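Long-range contacts in acyl-[acyl-carrier-protein]--UDP-N-acetylglucosamine O-acyltransferase (Helicobacter pylori, PDB 1J2Z), which catalyses the transfer of a (3R)-hydroxyacyl chain from acyl carrier protein to UDP-N-acetylglucosamine, the first step of lipid A biosynthesis: residues K18-G23 / E36-H41; C26-G31 / V44-H49. All blocks are in the same frame, centred on the assembly; numbering follows the deposited sequence.

Contact 1: residues K18-G23 / E36-H41; sequences KGVEIG and EGVKLH
Glu21 and Ile22 pair in parallel with Lys39 and Leu40, the two segments running within 5° of each other and exactly 18 residues out of step. The backbone of Glu21 is held at both its N and its O: N donates to Val38 O (2.8 Å), and O accepts from Leu40 N (2.7 Å). Gly23 N donates in turn to Leu40 O (2.7 Å). Glu21 and Lys39 share one face of the sheet and cross obliquely. Glu21 CG lies anti to the carbonyl carbon (chi1 -63°), and OE1 comes over the far methylenes of the extended lysine, 4.0 Å from Lys39 CE. The charged ends do not meet, with OE1 4.4 Å from Lys39 NZ; a water spans them, donating to Glu21 OE1 (2.7 Å) and accepting from Lys39 NZ (2.8 Å). On the other face Ile22 and Leu40 lie side by side, CG1 of the isoleucine 4.2 Å from Leu40 CD1; Ile28 of a second wall touches both, and Leu34 of the third touches Leu40. Gly19 and Gly37, both at positive phi, make the same turn in successive coils. Equivalent residues stacked coil over coil, with aliphatic side chains turned to the inside, are characteristic of the left-handed parallel beta-helix built from hexapeptide repeats.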
# COMPACT_ATOMS: atom_id res chain seq x y z
N LYS A 18 -12.59 11.58 -30.95
CA LYS A 18 -12.88 10.36 -31.70
C LYS A 18 -11.95 9.21 -31.33
O LYS A 18 -10.83 9.42 -30.86
CB LYS A 18 -12.79 10.65 -33.20
CG LYS A 18 -12.96 9.40 -34.07
CD LYS A 18 -14.24 8.66 -33.70
CE LYS A 18 -14.28 7.27 -34.32
NZ LYS A 18 -15.40 6.47 -33.78
N GLY A 19 -12.43 7.99 -31.55
CA GLY A 19 -11.64 6.81 -31.25
C GLY A 19 -11.50 6.46 -29.78
O GLY A 19 -10.79 5.52 -29.43
N VAL A 20 -12.19 7.20 -28.91
CA VAL A 20 -12.10 6.94 -27.47
C VAL A 20 -12.94 5.74 -27.02
O VAL A 20 -14.09 5.60 -27.39
CB VAL A 20 -12.53 8.17 -26.65
CG1 VAL A 20 -12.52 7.84 -25.16
CG2 VAL A 20 -11.60 9.34 -26.94
N GLU A 21 -12.33 4.88 -26.21
CA GLU A 21 -13.02 3.71 -25.68
C GLU A 21 -13.28 3.93 -24.19
O GLU A 21 -12.38 4.29 -23.44
CB GLU A 21 -12.17 2.46 -25.87
CG GLU A 21 -11.90 2.10 -27.31
CD GLU A 21 -11.02 0.87 -27.44
OE1 GLU A 21 -11.40 -0.19 -26.90
OE2 GLU A 21 -9.94 0.97 -28.07
N ILE A 22 -14.52 3.70 -23.78
CA ILE A 22 -14.90 3.88 -22.38
C ILE A 22 -15.61 2.62 -21.90
O ILE A 22 -16.65 2.24 -22.43
CB ILE A 22 -15.82 5.12 -22.23
CG1 ILE A 22 -15.06 6.37 -22.68
CG2 ILE A 22 -16.29 5.26 -20.79
CD1 ILE A 22 -15.88 7.65 -22.62
N GLY A 23 -15.03 1.97 -20.89
CA GLY A 23 -15.60 0.74 -20.37
C GLY A 23 -16.85 0.93 -19.54
O GLY A 23 -17.30 2.05 -19.32
N GLU A 36 -7.79 11.82 -28.61
CA GLU A 36 -7.90 10.67 -29.49
C GLU A 36 -7.24 9.37 -29.03
O GLU A 36 -6.12 9.37 -28.50
CB GLU A 36 -7.34 11.03 -30.87
CG GLU A 36 -7.26 9.87 -31.85
CD GLU A 36 -6.79 10.30 -33.23
OE1 GLU A 36 -5.66 10.84 -33.34
OE2 GLU A 36 -7.54 10.10 -34.20
N GLY A 37 -7.95 8.27 -29.23
CA GLY A 37 -7.42 6.96 -28.89
C GLY A 37 -7.35 6.58 -27.43
O GLY A 37 -6.81 5.52 -27.10
N VAL A 38 -7.86 7.43 -26.54
CA VAL A 38 -7.82 7.11 -25.11
C VAL A 38 -8.67 5.88 -24.82
O VAL A 38 -9.77 5.73 -25.36
CB VAL A 38 -8.36 8.27 -24.25
CG1 VAL A 38 -8.73 7.76 -22.84
CG2 VAL A 38 -7.30 9.37 -24.14
N LYS A 39 -8.15 4.99 -23.97
CA LYS A 39 -8.89 3.79 -23.60
C LYS A 39 -9.09 3.69 -22.10
O LYS A 39 -8.13 3.56 -21.34
CB LYS A 39 -8.19 2.52 -24.10
CG LYS A 39 -8.93 1.25 -23.69
CD LYS A 39 -8.30 -0.02 -24.24
CE LYS A 39 -9.10 -1.25 -23.81
NZ LYS A 39 -8.61 -2.49 -24.46
N LEU A 40 -10.35 3.75 -21.68
CA LEU A 40 -10.68 3.64 -20.27
C LEU A 40 -11.32 2.28 -20.07
O LEU A 40 -12.29 1.95 -20.75
CB LEU A 40 -11.69 4.71 -19.86
CG LEU A 40 -11.33 6.18 -20.07
CD1 LEU A 40 -12.45 7.04 -19.50
CD2 LEU A 40 -10.01 6.50 -19.40
N HIS A 41 -10.79 1.49 -19.15
CA HIS A 41 -11.39 0.20 -18.87
C HIS A 41 -12.64 0.47 -18.06
O HIS A 41 -13.04 1.63 -17.90
CB HIS A 41 -10.42 -0.69 -18.10
CG HIS A 41 -9.23 -1.11 -18.90
ND1 HIS A 41 -8.87 -2.43 -19.07
CD2 HIS A 41 -8.33 -0.38 -19.60
CE1 HIS A 41 -7.81 -2.50 -19.85
NE2 HIS A 41 -7.46 -1.27 -20.18
O HOH W 1 -9.64 -2.20 -27.01

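Contact 2: residues C26-G31 / V44-H49. With TLA (L(+)-tartaric acid), chain E.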
# COMPACT_ATOMS: atom_id res chain seq x y z
N CYS A 26 -17.93 3.72 -16.18
CA CYS A 26 -16.97 4.80 -15.95
C CYS A 26 -17.77 6.03 -15.51
O CYS A 26 -18.93 6.17 -15.87
CB CYS A 26 -16.19 5.13 -17.22
SG CYS A 26 -14.82 4.01 -17.59
N VAL A 27 -17.14 6.89 -14.71
CA VAL A 27 -17.79 8.12 -14.26
C VAL A 27 -16.90 9.27 -14.73
O VAL A 27 -15.76 9.40 -14.29
CB VAL A 27 -17.93 8.17 -12.72
CG1 VAL A 27 -18.60 9.48 -12.30
CG2 VAL A 27 -18.76 6.98 -12.25
N ILE A 28 -17.44 10.08 -15.63
CA ILE A 28 -16.70 11.19 -16.22
C ILE A 28 -17.37 12.54 -15.96
O ILE A 28 -18.47 12.81 -16.44
CB ILE A 28 -16.55 10.94 -17.74
CG1 ILE A 28 -15.83 9.61 -17.94
CG2 ILE A 28 -15.80 12.10 -18.41
CD1 ILE A 28 -15.67 9.20 -19.38
N GLY A 29 -16.68 13.38 -15.18
CA GLY A 29 -17.18 14.70 -14.81
C GLY A 29 -17.24 15.75 -15.91
O GLY A 29 -16.74 15.54 -17.02
N ASP A 30 -17.84 16.89 -15.59
CA ASP A 30 -18.01 17.94 -16.58
C ASP A 30 -16.79 18.76 -16.98
O ASP A 30 -16.90 19.63 -17.83
CB ASP A 30 -19.16 18.88 -16.18
CG ASP A 30 -18.91 19.60 -14.87
OD1 ASP A 30 -17.73 19.75 -14.48
OD2 ASP A 30 -19.90 20.03 -14.25
N GLY A 31 -15.63 18.49 -16.39
CA GLY A 31 -14.44 19.24 -16.76
C GLY A 31 -13.38 18.36 -17.41
O GLY A 31 -12.25 18.77 -17.61
N VAL A 44 -13.56 3.56 -14.40
CA VAL A 44 -12.53 4.57 -14.20
C VAL A 44 -13.27 5.84 -13.77
O VAL A 44 -14.33 6.16 -14.32
CB VAL A 44 -11.74 4.86 -15.50
CG1 VAL A 44 -10.85 6.08 -15.30
CG2 VAL A 44 -10.89 3.65 -15.89
N THR A 45 -12.74 6.54 -12.78
CA THR A 45 -13.38 7.78 -12.33
C THR A 45 -12.51 8.97 -12.71
O THR A 45 -11.36 9.07 -12.29
CB THR A 45 -13.58 7.80 -10.80
OG1 THR A 45 -14.50 6.77 -10.43
CG2 THR A 45 -14.13 9.15 -10.36
N LEU A 46 -13.07 9.88 -13.51
CA LEU A 46 -12.36 11.07 -13.93
C LEU A 46 -13.18 12.29 -13.50
O LEU A 46 -14.29 12.49 -13.97
CB LEU A 46 -12.18 11.06 -15.45
CG LEU A 46 -11.50 9.83 -16.04
CD1 LEU A 46 -11.41 9.95 -17.56
CD2 LEU A 46 -10.11 9.69 -15.45
N GLN A 47 -12.62 13.09 -12.59
CA GLN A 47 -13.28 14.28 -12.09
C GLN A 47 -12.40 15.52 -12.28
O GLN A 47 -11.28 15.42 -12.78
CB GLN A 47 -13.58 14.12 -10.59
CG GLN A 47 -14.40 12.90 -10.20
CD GLN A 47 -15.87 13.02 -10.57
OE1 GLN A 47 -16.26 12.77 -11.72
NE2 GLN A 47 -16.70 13.40 -9.61
N GLY A 48 -12.90 16.67 -11.86
CA GLY A 48 -12.13 17.90 -11.97
C GLY A 48 -11.77 18.30 -13.39
O GLY A 48 -12.29 17.75 -14.36
N HIS A 49 -10.87 19.27 -13.50
CA HIS A 49 -10.42 19.79 -14.79
C HIS A 49 -9.25 18.93 -15.22
O HIS A 49 -8.09 19.30 -15.05
CB HIS A 49 -10.01 21.25 -14.62
CG HIS A 49 -10.99 22.04 -13.82
ND1 HIS A 49 -12.27 22.32 -14.26
CD2 HIS A 49 -10.91 22.55 -12.56
CE1 HIS A 49 -12.93 22.95 -13.31
NE2 HIS A 49 -12.13 23.11 -12.27
O1 TLA E . -16.75 18.23 -9.11
O11 TLA E . -14.93 17.23 -10.19
C1 TLA E . -16.14 17.37 -9.96
C2 TLA E . -17.20 16.50 -10.68
O2 TLA E . -16.43 15.68 -11.51
C3 TLA E . -18.16 17.44 -11.49
O3 TLA E . -17.44 18.22 -12.51
C4 TLA E . -19.20 16.57 -12.17
O4 TLA E . -19.94 15.97 -11.30
O41 TLA E . -19.33 16.46 -13.34
O HOH W 2 -14.91 16.90 -13.95
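Ile28 and Leu46 adopt nearly the same first torsion (chi1 -58° and -55°), each setting its gamma carbon (CG1 and CG) anti to the carbonyl carbon; the two aliphatic chains pack inside the coil, Ile28 CG1 4.4 Å from Leu46 CD1. At the corner beyond, Asp30 has chi1 62°, its CG lodged between the backbone N and the carbonyl carbon, and OD1 accepts from the O3 hydroxyl of a bound tartrate at 2.5 Å. The parallel ladder runs from Val27 N to Val44 O (2.9 Å), back from Leu46 N to Val27 O, and on from Gly29 N to Leu46 O (2.8 Å). Val27 and Thr45 occupy the other face, toward a neighbouring subunit whose Asn42 packs on Val27 and hydrogen-bonds Thr45 OG1 through OD1. Past Gly29 a water takes over from the direct bonds, accepting from Gly31 N (3.0 Å) and donating to Gly48 O (2.8 Å). Tartrate lies beside this water, its O41 taking a bond from Asp30 N (2.7 Å) and its O11 one from Gly48 N (2.7 Å). Backbone N-H groups at this corner thus bind carboxylate oxygens, though of a ligand probably from the crystallisation liquor and away from the substrate-binding residues.

How the contacts relate
From the N terminus the chain passes 18-23, 26-31, 36-41 and 44-49, so the two contacts alternate and their loops cross. Contact 1 closes the first loop when 36-41 returns beside 18-23, one full coil later; contact 2 closes the second when 44-49 returns beside 26-31. They join the same two successive coils on two different walls of the prism, while strands 15-16 and 33-34 supply the third. Inside, the walls meet through methyl groups: Ile22 CD1 is 3.6 Å from Ile28 CD1 in one coil, and Leu40 CD1 is 3.6 Å from Leu46 CD1 in the next. Of the two, contact 2 alone lies against another subunit.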